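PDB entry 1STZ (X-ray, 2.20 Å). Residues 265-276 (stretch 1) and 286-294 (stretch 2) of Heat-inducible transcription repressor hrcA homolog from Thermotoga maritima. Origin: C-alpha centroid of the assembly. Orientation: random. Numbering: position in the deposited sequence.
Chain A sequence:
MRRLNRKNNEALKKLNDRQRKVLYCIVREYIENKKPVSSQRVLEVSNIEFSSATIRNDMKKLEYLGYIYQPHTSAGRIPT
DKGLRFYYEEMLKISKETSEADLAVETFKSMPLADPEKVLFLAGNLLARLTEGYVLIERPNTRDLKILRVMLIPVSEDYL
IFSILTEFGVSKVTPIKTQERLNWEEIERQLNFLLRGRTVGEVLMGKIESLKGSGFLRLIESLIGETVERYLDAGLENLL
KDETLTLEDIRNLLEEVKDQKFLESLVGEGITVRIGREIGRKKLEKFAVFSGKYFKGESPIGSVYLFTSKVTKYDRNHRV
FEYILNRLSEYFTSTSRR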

# COMPACT_ATOMS: atom_id res chain seq x y z
N SER A 265 -7.31 -25.29 21.45
CA SER A 265 -8.69 -25.41 21.93
C SER A 265 -9.56 -24.22 21.50
O SER A 265 -10.77 -24.33 21.48
N LEU A 266 -8.93 -23.09 21.20
CA LEU A 266 -9.63 -21.90 20.74
C LEU A 266 -10.21 -22.06 19.34
O LEU A 266 -11.27 -21.51 19.01
N VAL A 267 -9.50 -22.81 18.51
CA VAL A 267 -9.80 -22.83 17.09
C VAL A 267 -10.94 -23.83 16.81
O VAL A 267 -10.92 -24.96 17.30
N GLY A 268 -11.95 -23.37 16.09
CA GLY A 268 -13.11 -24.17 15.75
C GLY A 268 -13.12 -24.57 14.27
O GLY A 268 -12.07 -24.73 13.66
N GLU A 269 -14.33 -24.75 13.73
CA GLU A 269 -14.54 -25.06 12.31
C GLU A 269 -14.76 -23.77 11.53
O GLU A 269 -15.79 -23.11 11.68
N GLY A 270 -13.81 -23.43 10.68
CA GLY A 270 -13.82 -22.16 9.98
C GLY A 270 -13.45 -21.01 10.89
O GLY A 270 -12.91 -21.20 11.98
N ILE A 271 -13.73 -19.80 10.45
CA ILE A 271 -13.39 -18.62 11.20
C ILE A 271 -14.41 -18.38 12.32
O ILE A 271 -15.61 -18.40 12.07
N THR A 272 -13.93 -18.21 13.55
CA THR A 272 -14.78 -17.87 14.69
C THR A 272 -14.17 -16.76 15.53
O THR A 272 -12.97 -16.43 15.41
N VAL A 273 -14.99 -16.18 16.39
CA VAL A 273 -14.51 -15.31 17.45
C VAL A 273 -14.91 -15.86 18.81
O VAL A 273 -15.96 -16.44 18.95
N ARG A 274 -14.02 -15.74 19.78
CA ARG A 274 -14.32 -16.05 21.17
C ARG A 274 -14.17 -14.73 21.94
O ARG A 274 -13.11 -14.13 21.93
N ILE A 275 -15.26 -14.29 22.56
CA ILE A 275 -15.34 -13.01 23.26
C ILE A 275 -15.36 -13.26 24.76
O ILE A 275 -16.18 -14.02 25.26
N GLY A 276 -14.44 -12.61 25.47
CA GLY A 276 -14.41 -12.64 26.93
C GLY A 276 -14.45 -14.02 27.56
O GLY A 276 -13.53 -14.83 27.40
N LYS A 286 -10.72 -9.87 29.24
CA LYS A 286 -10.76 -8.56 28.57
C LYS A 286 -10.60 -8.60 27.06
O LYS A 286 -10.78 -7.57 26.41
N PHE A 287 -10.28 -9.77 26.51
CA PHE A 287 -9.94 -9.94 25.09
C PHE A 287 -11.06 -10.58 24.28
O PHE A 287 -11.98 -11.19 24.84
N ALA A 288 -10.98 -10.40 22.97
CA ALA A 288 -11.62 -11.23 21.97
C ALA A 288 -10.50 -11.84 21.09
O ALA A 288 -9.46 -11.18 20.84
N VAL A 289 -10.69 -13.07 20.64
CA VAL A 289 -9.78 -13.71 19.69
C VAL A 289 -10.50 -14.19 18.46
O VAL A 289 -11.44 -14.96 18.57
N PHE A 290 -10.05 -13.79 17.29
CA PHE A 290 -10.43 -14.43 16.04
C PHE A 290 -9.42 -15.52 15.74
O PHE A 290 -8.23 -15.34 15.90
N SER A 291 -9.91 -16.66 15.33
CA SER A 291 -9.04 -17.74 14.96
C SER A 291 -9.56 -18.44 13.71
O SER A 291 -10.75 -18.38 13.37
N GLY A 292 -8.63 -19.10 13.03
CA GLY A 292 -8.92 -19.83 11.81
C GLY A 292 -7.63 -20.49 11.31
O GLY A 292 -6.56 -20.26 11.86
N LYS A 293 -7.73 -21.29 10.26
CA LYS A 293 -6.57 -21.94 9.69
C LYS A 293 -6.36 -21.50 8.26
O LYS A 293 -7.31 -21.14 7.58
N TYR A 294 -5.11 -21.53 7.81
CA TYR A 294 -4.77 -21.41 6.40
C TYR A 294 -4.37 -22.80 5.90
O TYR A 294 -3.86 -23.62 6.67

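This contact is a short antiparallel β-ladder with one apolar face and one mixed, watered face, extended by the segment before the first strand, which folds over Ser291 of the second. Two hydrogen-bonded pairs, Thr272 with Ser291 and Arg274 with Val289, alternate with two non-hydrogen-bonded pairs, Val273 with Phe290 and Ile275 with Ala288. Gly276 N then donates to Phe287 O at 2.9 Å, with a positive phi that by itself favours glycine.

The alternation sorts the side chains. Val273, Ile275, Ala288 and Phe290 share one face, and their side chains meet one another through apolar atoms. Phe290, at chi1 -80° (m), sets its ring beside Val273, whose p rotamer places CG2 over the ring face, 3.8 Å from the centroid and 14° off the normal, a CH-π contact. Ile271, m then t, reaches the edge of the same ring, with its CG2 4.4 Å from Phe290 CD2. Ala288 is small but still touches two neighbours: its CB lies 4.3 Å from both Val273 CG2 and Ile275 CG1.

The other face carries Thr272, Arg274, Val289 and Ser291. Here Ser291 and Thr272, both p, bring their hydroxyls to 3.7 Å (Ser291 OG to Thr272 OG1), and waters join them. Water 1 lies 2.6 Å from Ser291 OG and 3.3 Å from Thr272 OG1, and it donates to Val289 O at 3.2 Å and weakly to Leu266 O at 3.4 Å. Water 3 lies 2.7 Å from Ser291 OG and 2.6 Å from Thr272 OG1; it accepts from Gly268 N at 3.1 Å and donates to Gly270 O at 3.0 Å, so the loop is tied to the strand pair through solvent.

Val267 and Leu266 point toward the second stretch. Val267, p, packs its CB 4.0 Å from Ser291 OG, while Leu266, m then t, brings CD1 to a loose 4.5 Å from Val289 CG2. Arg274 starts on this face, but its extended m, t, t chain leads away from the second stretch, and NE donates to Leu266 O at 3.0 Å, fastening the earlier segment to its own strand.

Lys293 starts sideways, yet its m, t, t, p chain brings the amine nearer: NZ donates to water 2 at 2.6 Å, and that water donates to Gly268 O at 2.7 Å. At Gly292 an ideal CB would sit a tight 3.3 Å from Ile271 CG1. The rule to read here is alternation: apolar side chains pack on one face, while on the other two hydroxyls share waters that reach the loop, with Val289 alongside.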

# COMPACT_ATOMS: atom_id res chain seq x y z
CB SER A 265 -8.73 -25.54 23.46
OG SER A 265 -8.55 -24.28 24.11
CB LEU A 266 -8.70 -20.68 20.74
CG LEU A 266 -8.19 -20.22 22.11
CD1 LEU A 266 -7.18 -19.11 21.94
CD2 LEU A 266 -9.33 -19.74 22.98
CB VAL A 267 -8.50 -23.04 16.23
CG1 VAL A 267 -7.87 -24.41 16.46
CG2 VAL A 267 -8.80 -22.80 14.74
CB GLU A 269 -15.77 -25.95 12.12
CG GLU A 269 -15.85 -27.18 13.02
CD GLU A 269 -17.29 -27.54 13.38
OE1 GLU A 269 -18.05 -26.62 13.80
OE2 GLU A 269 -17.66 -28.73 13.26
CB ILE A 271 -13.30 -17.41 10.25
CG1 ILE A 271 -12.17 -17.65 9.23
CG2 ILE A 271 -13.10 -16.12 11.03
CD1 ILE A 271 -12.11 -16.63 8.13
CB THR A 272 -15.01 -19.10 15.64
OG1 THR A 272 -13.74 -19.58 16.11
CG2 THR A 272 -15.63 -20.31 14.92
CB VAL A 273 -15.02 -13.84 17.26
CG1 VAL A 273 -16.51 -13.71 17.61
CG2 VAL A 273 -14.20 -12.89 18.09
CB ARG A 274 -13.39 -17.12 21.72
CG ARG A 274 -13.73 -18.49 21.14
CD ARG A 274 -12.86 -19.60 21.68
NE ARG A 274 -13.27 -20.91 21.21
CZ ARG A 274 -14.29 -21.61 21.68
NH1 ARG A 274 -15.06 -21.17 22.68
NH2 ARG A 274 -14.55 -22.79 21.14
CB ILE A 275 -16.62 -12.23 22.80
CG1 ILE A 275 -16.54 -11.91 21.31
CG2 ILE A 275 -16.80 -10.95 23.58
CD1 ILE A 275 -17.86 -11.58 20.66
CB LYS A 286 -9.66 -7.65 29.11
CG LYS A 286 -9.75 -7.44 30.60
CD LYS A 286 -10.79 -6.43 30.97
CE LYS A 286 -10.12 -5.25 31.68
NZ LYS A 286 -9.24 -4.49 30.78
CB PHE A 287 -8.71 -10.85 24.97
CG PHE A 287 -7.46 -10.25 25.53
CD1 PHE A 287 -7.07 -10.51 26.84
CD2 PHE A 287 -6.69 -9.41 24.77
CE1 PHE A 287 -5.92 -9.95 27.37
CE2 PHE A 287 -5.52 -8.83 25.30
CZ PHE A 287 -5.13 -9.12 26.58
CB ALA A 288 -12.55 -10.41 21.13
CB VAL A 289 -9.16 -15.02 20.20
CG1 VAL A 289 -7.75 -15.22 19.61
CG2 VAL A 289 -9.23 -15.14 21.66
CB PHE A 290 -10.44 -13.44 14.88
CG PHE A 290 -11.67 -12.59 14.82
CD1 PHE A 290 -11.76 -11.44 15.54
CD2 PHE A 290 -12.75 -12.96 14.05
CE1 PHE A 290 -12.91 -10.65 15.50
CE2 PHE A 290 -13.90 -12.18 14.00
CZ PHE A 290 -13.96 -11.02 14.72
CB SER A 291 -8.87 -18.70 16.12
OG SER A 291 -10.09 -19.37 16.42
CB LYS A 293 -6.73 -23.45 9.73
CG LYS A 293 -7.01 -24.01 11.10
CD LYS A 293 -6.84 -25.52 11.10
CE LYS A 293 -7.28 -26.15 12.40
NZ LYS A 293 -8.75 -26.30 12.43
CB TYR A 294 -3.69 -20.33 6.16
CG TYR A 294 -2.31 -20.61 6.70
CD1 TYR A 294 -1.27 -20.99 5.85
CD2 TYR A 294 -2.01 -20.41 8.03
CE1 TYR A 294 0.00 -21.24 6.35
CE2 TYR A 294 -0.74 -20.66 8.54
CZ TYR A 294 0.26 -21.06 7.70
OH TYR A 294 1.52 -21.29 8.24
O HOH W 1 -11.60 -18.18 18.18
O HOH W 2 -10.37 -26.74 14.42
O HOH W 3 -11.77 -20.59 14.67